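Local atomic coordinates of acetyl-CoA acetyltransferase A (Ascaris suum, PDB entry 6BJA), a protein that probably catalyses the reversible transfer of an acetyl group between acetyl-CoA molecules, as a thiolase that binds coenzyme A. Residues E178-Y183 / S245-A250; A182-S187 / A325-G330. All coordinates share one frame; numbering follows the deposited sequence.

Interaction 1: E178-Y183 / S245-A250; sequences EQLDAY and SGTITA. With COA (coenzyme A), chain C.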
# COMPACT_ATOMS: atom_id res chain seq x y z
N GLU A 178 10.51 -0.79 40.36
CA GLU A 178 11.80 -0.43 40.89
C GLU A 178 12.89 -1.44 40.56
O GLU A 178 13.99 -1.05 40.14
CB GLU A 178 11.69 -0.24 42.41
CG GLU A 178 10.93 1.02 42.81
CD GLU A 178 9.40 0.91 42.80
OE1 GLU A 178 8.83 -0.17 42.50
OE2 GLU A 178 8.75 1.93 43.13
N GLN A 179 12.60 -2.73 40.73
CA GLN A 179 13.56 -3.78 40.36
C GLN A 179 13.79 -3.86 38.86
O GLN A 179 14.93 -4.03 38.44
CB GLN A 179 13.11 -5.14 40.85
CG GLN A 179 13.10 -5.29 42.38
CD GLN A 179 12.31 -6.48 42.79
OE1 GLN A 179 11.08 -6.48 42.68
NE2 GLN A 179 12.99 -7.53 43.25
N LEU A 180 12.72 -3.75 38.07
CA LEU A 180 12.88 -3.84 36.61
C LEU A 180 13.75 -2.68 36.10
O LEU A 180 14.64 -2.87 35.26
CB LEU A 180 11.51 -3.83 35.90
CG LEU A 180 10.87 -5.20 35.64
CD1 LEU A 180 10.80 -6.04 36.88
CD2 LEU A 180 9.48 -4.97 35.05
N ASP A 181 13.50 -1.48 36.62
CA ASP A 181 14.26 -0.31 36.19
C ASP A 181 15.71 -0.38 36.66
O ASP A 181 16.63 -0.07 35.89
CB ASP A 181 13.62 0.99 36.71
CG ASP A 181 12.40 1.41 35.90
OD1 ASP A 181 12.13 0.80 34.82
OD2 ASP A 181 11.73 2.37 36.34
N ALA A 182 15.94 -0.81 37.91
CA ALA A 182 17.30 -0.94 38.40
C ALA A 182 18.07 -1.98 37.58
O ALA A 182 19.23 -1.78 37.28
CB ALA A 182 17.32 -1.30 39.88
N TYR A 183 17.40 -3.07 37.22
CA TYR A 183 18.02 -4.10 36.40
C TYR A 183 18.42 -3.54 35.04
O TYR A 183 19.52 -3.81 34.55
CB TYR A 183 17.05 -5.28 36.22
CG TYR A 183 17.69 -6.41 35.45
CD1 TYR A 183 17.72 -6.38 34.06
CD2 TYR A 183 18.30 -7.47 36.10
CE1 TYR A 183 18.34 -7.39 33.35
CE2 TYR A 183 18.92 -8.49 35.38
CZ TYR A 183 18.95 -8.44 34.02
OH TYR A 183 19.59 -9.45 33.33
N SER A 245 -1.38 -1.34 36.94
CA SER A 245 -0.53 -2.36 37.56
C SER A 245 0.68 -2.69 36.69
O SER A 245 1.46 -3.58 37.03
CB SER A 245 -1.31 -3.64 37.81
OG SER A 245 -1.63 -4.26 36.58
N GLY A 246 0.82 -1.97 35.59
CA GLY A 246 1.91 -2.22 34.66
C GLY A 246 3.28 -1.86 35.20
O GLY A 246 3.39 -1.01 36.10
N THR A 247 4.31 -2.50 34.67
CA THR A 247 5.69 -2.29 35.13
C THR A 247 6.70 -2.21 33.98
O THR A 247 7.77 -1.61 34.11
CB THR A 247 6.14 -3.41 36.07
OG1 THR A 247 6.15 -4.65 35.36
CG2 THR A 247 5.23 -3.52 37.26
N ILE A 248 6.36 -2.83 32.86
CA ILE A 248 7.30 -2.88 31.75
C ILE A 248 7.16 -1.64 30.86
O ILE A 248 6.05 -1.27 30.44
CB ILE A 248 7.10 -4.18 30.92
CG1 ILE A 248 7.32 -5.41 31.82
CG2 ILE A 248 8.05 -4.21 29.72
CD1 ILE A 248 7.08 -6.75 31.13
N THR A 249 8.30 -1.02 30.57
CA THR A 249 8.36 0.22 29.82
C THR A 249 9.34 0.09 28.67
O THR A 249 10.07 -0.89 28.58
CB THR A 249 8.85 1.39 30.67
OG1 THR A 249 10.24 1.22 30.94
CG2 THR A 249 8.09 1.45 31.98
N ALA A 250 9.41 1.12 27.83
CA ALA A 250 10.38 1.12 26.74
C ALA A 250 11.80 1.00 27.27
O ALA A 250 12.65 0.42 26.60
CB ALA A 250 10.25 2.37 25.89
N1A COA C . 16.10 5.40 28.76
C2A COA C . 15.27 6.46 28.91
N3A COA C . 14.19 6.68 28.16
C4A COA C . 13.85 5.83 27.17
C5A COA C . 14.68 4.64 26.93
C6A COA C . 15.86 4.47 27.81
N6A COA C . 16.69 3.41 27.67
N7A COA C . 14.12 3.99 25.90
C8A COA C . 13.02 4.69 25.51
N9A COA C . 12.86 5.79 26.28
C1B COA C . 11.81 6.84 26.20
C2B COA C . 12.00 7.64 24.92
O2B COA C . 12.70 8.87 25.17
C3B COA C . 10.61 7.92 24.40
O3B COA C . 10.36 9.33 24.51
P3B COA C . 9.25 10.06 25.41
O7A COA C . 9.32 9.50 26.81
O8A COA C . 9.56 11.54 25.44
O9A COA C . 7.88 9.81 24.83
C4B COA C . 9.70 6.96 25.16
O4B COA C . 10.48 6.30 26.16
C5B COA C . 9.18 5.89 24.22
O5B COA C . 10.33 5.15 23.80
P1A COA C . 10.75 4.95 22.26
O1A COA C . 10.79 6.25 21.49
O2A COA C . 12.10 4.26 22.17
O3A COA C . 9.64 4.03 21.59
P2A COA C . 9.48 4.04 19.99
O4A COA C . 8.97 5.38 19.52
O5A COA C . 10.78 3.67 19.31
O6A COA C . 8.39 2.90 19.73
CBP COA C . 8.65 0.59 19.28
CCP COA C . 8.58 1.64 20.37
CDP COA C . 7.34 0.64 18.52
CEP COA C . 9.75 0.91 18.26
CAP COA C . 8.74 -0.81 19.92
OAP COA C . 8.55 -1.78 18.88
C9P COA C . 10.04 -1.07 20.65
O9P COA C . 11.02 -0.36 20.49
N8P COA C . 10.12 -2.10 21.49
C7P COA C . 9.05 -3.02 21.80
C6P COA C . 9.40 -3.82 23.05
C5P COA C . 9.62 -5.25 22.65
O5P COA C . 8.71 -6.08 22.74
N4P COA C . 10.82 -5.53 22.16
C3P COA C . 11.11 -6.86 21.64
C2P COA C . 11.81 -7.77 22.62
S1P COA C . 11.03 -9.40 22.59
O HOH W 1 11.22 2.60 32.91
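Leu180 of helix 177-197 points its side chain at Thr247 and Ile248 in the irregular chain 245-250, a segment of the thiolase fold that runs on to the bound coenzyme A. One methyl group makes the direct packing. Leu180 CD2 lies 3.4 Å from the hydroxyl oxygen Thr247 OG1 and, as the apolar pair of the contact, 3.9 Å from Ile248 CG1. The Leu180 and Thr247 side chains cross at about a right angle. The CB of Ile248 points away from the helix, yet CG1 still meets the leucine.

The polar groups are tied by carboxylates and an amide of the surrounding chain. With chi1 at 63°, Thr247 OG1 sits between its own backbone N and carbonyl carbon, and it is hydrogen-bonded to Glu167 OE1. Glu167 OE2 takes the backbone N of Ile248, while Asn252 grips the loop through Thr247 O and Thr249 N and also bonds by ND2 to Asp181 OD1. Asp181 OD2 forms a salt bridge with Arg177, so both carboxylate oxygens of this buried residue have partners.

No direct hydrogen bond spans the two segments, but water does. Asp181 OD1 and Thr249 OG1 stand 4.3 Å apart, and a water between them accepts from Thr249 OG1 at 2.6 Å and donates to Asp181 OD1 at 2.8 Å. One residue further on, Ala250 reaches the bound ligand: its CB lies 3.5 Å from O5B and 3.6 Å from C8A of coenzyme A.

Interaction 2: A182-S187 / A325-G330; sequences AYAIES and AFSVTG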
# COMPACT_ATOMS: atom_id res chain seq x y z
N ALA A 182 15.94 -0.81 37.91
CA ALA A 182 17.30 -0.94 38.40
C ALA A 182 18.07 -1.98 37.58
O ALA A 182 19.23 -1.78 37.28
CB ALA A 182 17.32 -1.30 39.88
N TYR A 183 17.40 -3.07 37.22
CA TYR A 183 18.02 -4.10 36.40
C TYR A 183 18.42 -3.54 35.04
O TYR A 183 19.52 -3.81 34.55
CB TYR A 183 17.05 -5.28 36.22
CG TYR A 183 17.69 -6.41 35.45
CD1 TYR A 183 17.72 -6.38 34.06
CD2 TYR A 183 18.30 -7.47 36.10
CE1 TYR A 183 18.34 -7.39 33.35
CE2 TYR A 183 18.92 -8.49 35.38
CZ TYR A 183 18.95 -8.44 34.02
OH TYR A 183 19.59 -9.45 33.33
N ALA A 184 17.54 -2.76 34.43
CA ALA A 184 17.79 -2.20 33.13
C ALA A 184 18.97 -1.26 33.19
O ALA A 184 19.90 -1.34 32.38
CB ALA A 184 16.55 -1.46 32.60
N ILE A 185 18.95 -0.36 34.16
CA ILE A 185 20.01 0.62 34.25
C ILE A 185 21.35 -0.07 34.47
O ILE A 185 22.36 0.36 33.90
CB ILE A 185 19.68 1.66 35.34
CG1 ILE A 185 18.58 2.56 34.80
CG2 ILE A 185 20.90 2.50 35.70
CD1 ILE A 185 17.98 3.50 35.82
N GLU A 186 21.36 -1.18 35.21
CA GLU A 186 22.58 -1.95 35.43
C GLU A 186 23.06 -2.69 34.17
O GLU A 186 24.27 -2.85 33.96
CB GLU A 186 22.38 -2.93 36.58
CG GLU A 186 23.55 -3.83 36.93
CD GLU A 186 24.77 -3.12 37.50
OE1 GLU A 186 24.75 -1.89 37.65
OE2 GLU A 186 25.76 -3.82 37.77
N SER A 187 22.13 -3.14 33.33
CA SER A 187 22.52 -3.74 32.06
C SER A 187 23.27 -2.70 31.22
O SER A 187 24.31 -3.00 30.62
CB SER A 187 21.29 -4.29 31.32
OG SER A 187 21.69 -5.01 30.17
N ALA A 325 15.12 -10.36 26.89
CA ALA A 325 13.98 -9.89 26.14
C ALA A 325 13.37 -8.71 26.88
O ALA A 325 13.02 -7.70 26.28
CB ALA A 325 12.97 -11.00 25.96
N PHE A 326 13.30 -8.85 28.20
CA PHE A 326 12.83 -7.82 29.12
C PHE A 326 13.70 -7.90 30.36
O PHE A 326 14.32 -8.92 30.59
CB PHE A 326 11.36 -8.03 29.49
CG PHE A 326 10.46 -8.06 28.30
CD1 PHE A 326 9.91 -6.89 27.82
CD2 PHE A 326 10.22 -9.24 27.62
CE1 PHE A 326 9.12 -6.89 26.69
CE2 PHE A 326 9.43 -9.26 26.49
CZ PHE A 326 8.89 -8.09 26.02
N SER A 327 13.71 -6.85 31.18
CA SER A 327 14.42 -6.94 32.44
C SER A 327 13.90 -8.10 33.28
O SER A 327 14.66 -8.78 33.98
CB SER A 327 14.28 -5.63 33.22
OG SER A 327 15.06 -4.61 32.62
N VAL A 328 12.60 -8.34 33.24
CA VAL A 328 12.04 -9.43 34.03
C VAL A 328 12.61 -10.79 33.60
O VAL A 328 12.69 -11.70 34.42
CB VAL A 328 10.49 -9.45 33.98
CG1 VAL A 328 9.95 -9.53 32.54
CG2 VAL A 328 9.93 -10.60 34.83
N THR A 329 13.03 -10.93 32.34
CA THR A 329 13.61 -12.18 31.90
C THR A 329 14.86 -12.53 32.72
O THR A 329 15.04 -13.66 33.16
CB THR A 329 13.99 -12.12 30.42
OG1 THR A 329 12.94 -11.45 29.71
CG2 THR A 329 14.21 -13.51 29.84
N GLY A 330 15.72 -11.53 32.91
CA GLY A 330 16.91 -11.71 33.71
C GLY A 330 16.62 -11.95 35.18
O GLY A 330 17.15 -12.87 35.79
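Ser327 OG, wedged against Ala184 CB and Tyr183 CD1 at 3.5 Å each, is hydrogen-bonded to two carbonyl oxygens, Asn252 O and Leu180 O. The hydroxyl has a single proton, which these two acceptors probably share. With chi1 at -73°, Ser327 OG lies beside its own backbone N and faces helix 177-197, while the backbone of Ser327 is also paired with that of Asn252.

The Tyr183 ring supplies most of the remaining surface. Its CG is anti to the backbone N (chi1 -176°), which carries the ring out over the first residues of helix 327-337. Ser327 O stands 3.9 Å above one ring face, displaced toward the rim, and Ser327 CB approaches Tyr183 CD1 to 3.6 Å. Further along, Tyr183 OH passes 3.5 Å from Gly330 CA, which meets the ring obliquely; with no side chain at Gly330, the phenol can come this near to the helix backbone.

The phenol is held in place from beyond the two segments: Tyr183 OH bonds to Glu324 OE2, and Ser187 OG, one helical turn on, bonds to OE1 of the same carboxylate. Behind the contact, Thr329 N donates to Phe326 O at 3.0 Å. Phe326, whose CB points away from segment 182-187, touches coenzyme A, while Ala325 O receives Ser254 OG, from a residue that binds the same ligand. Glu324, Ala325 and Phe326 belong to the NEAF sequence characteristic of thiolases; Glu324 ties this motif to helix 177-197, and the next residue, Ser327, packs on that helix beside the coenzyme A pocket.

How the interactions relate
Both contacts start from helix 177-197 and share Ala182 and Tyr183. From there the chain runs through 61 intervening residues before 245-250 returns in interaction 1. It then passes through strands 257-267 and 280-289 and helix 298-310 until, after strand 319-322, residues 325-330 close the longer loop of interaction 2. The shorter loop starts slightly earlier on the helix and ends inside the longer one, so the two are staggered and cross rather than nest. The two sites, with centres about 8 Å apart, also touch directly: Ile248 CG2 meets Phe326 CD1 at 3.8 Å. Together they join one helix to the loop before strand 257-267 and to helix 327-337, linking the N- and C-terminal thiolase regions beside coenzyme A.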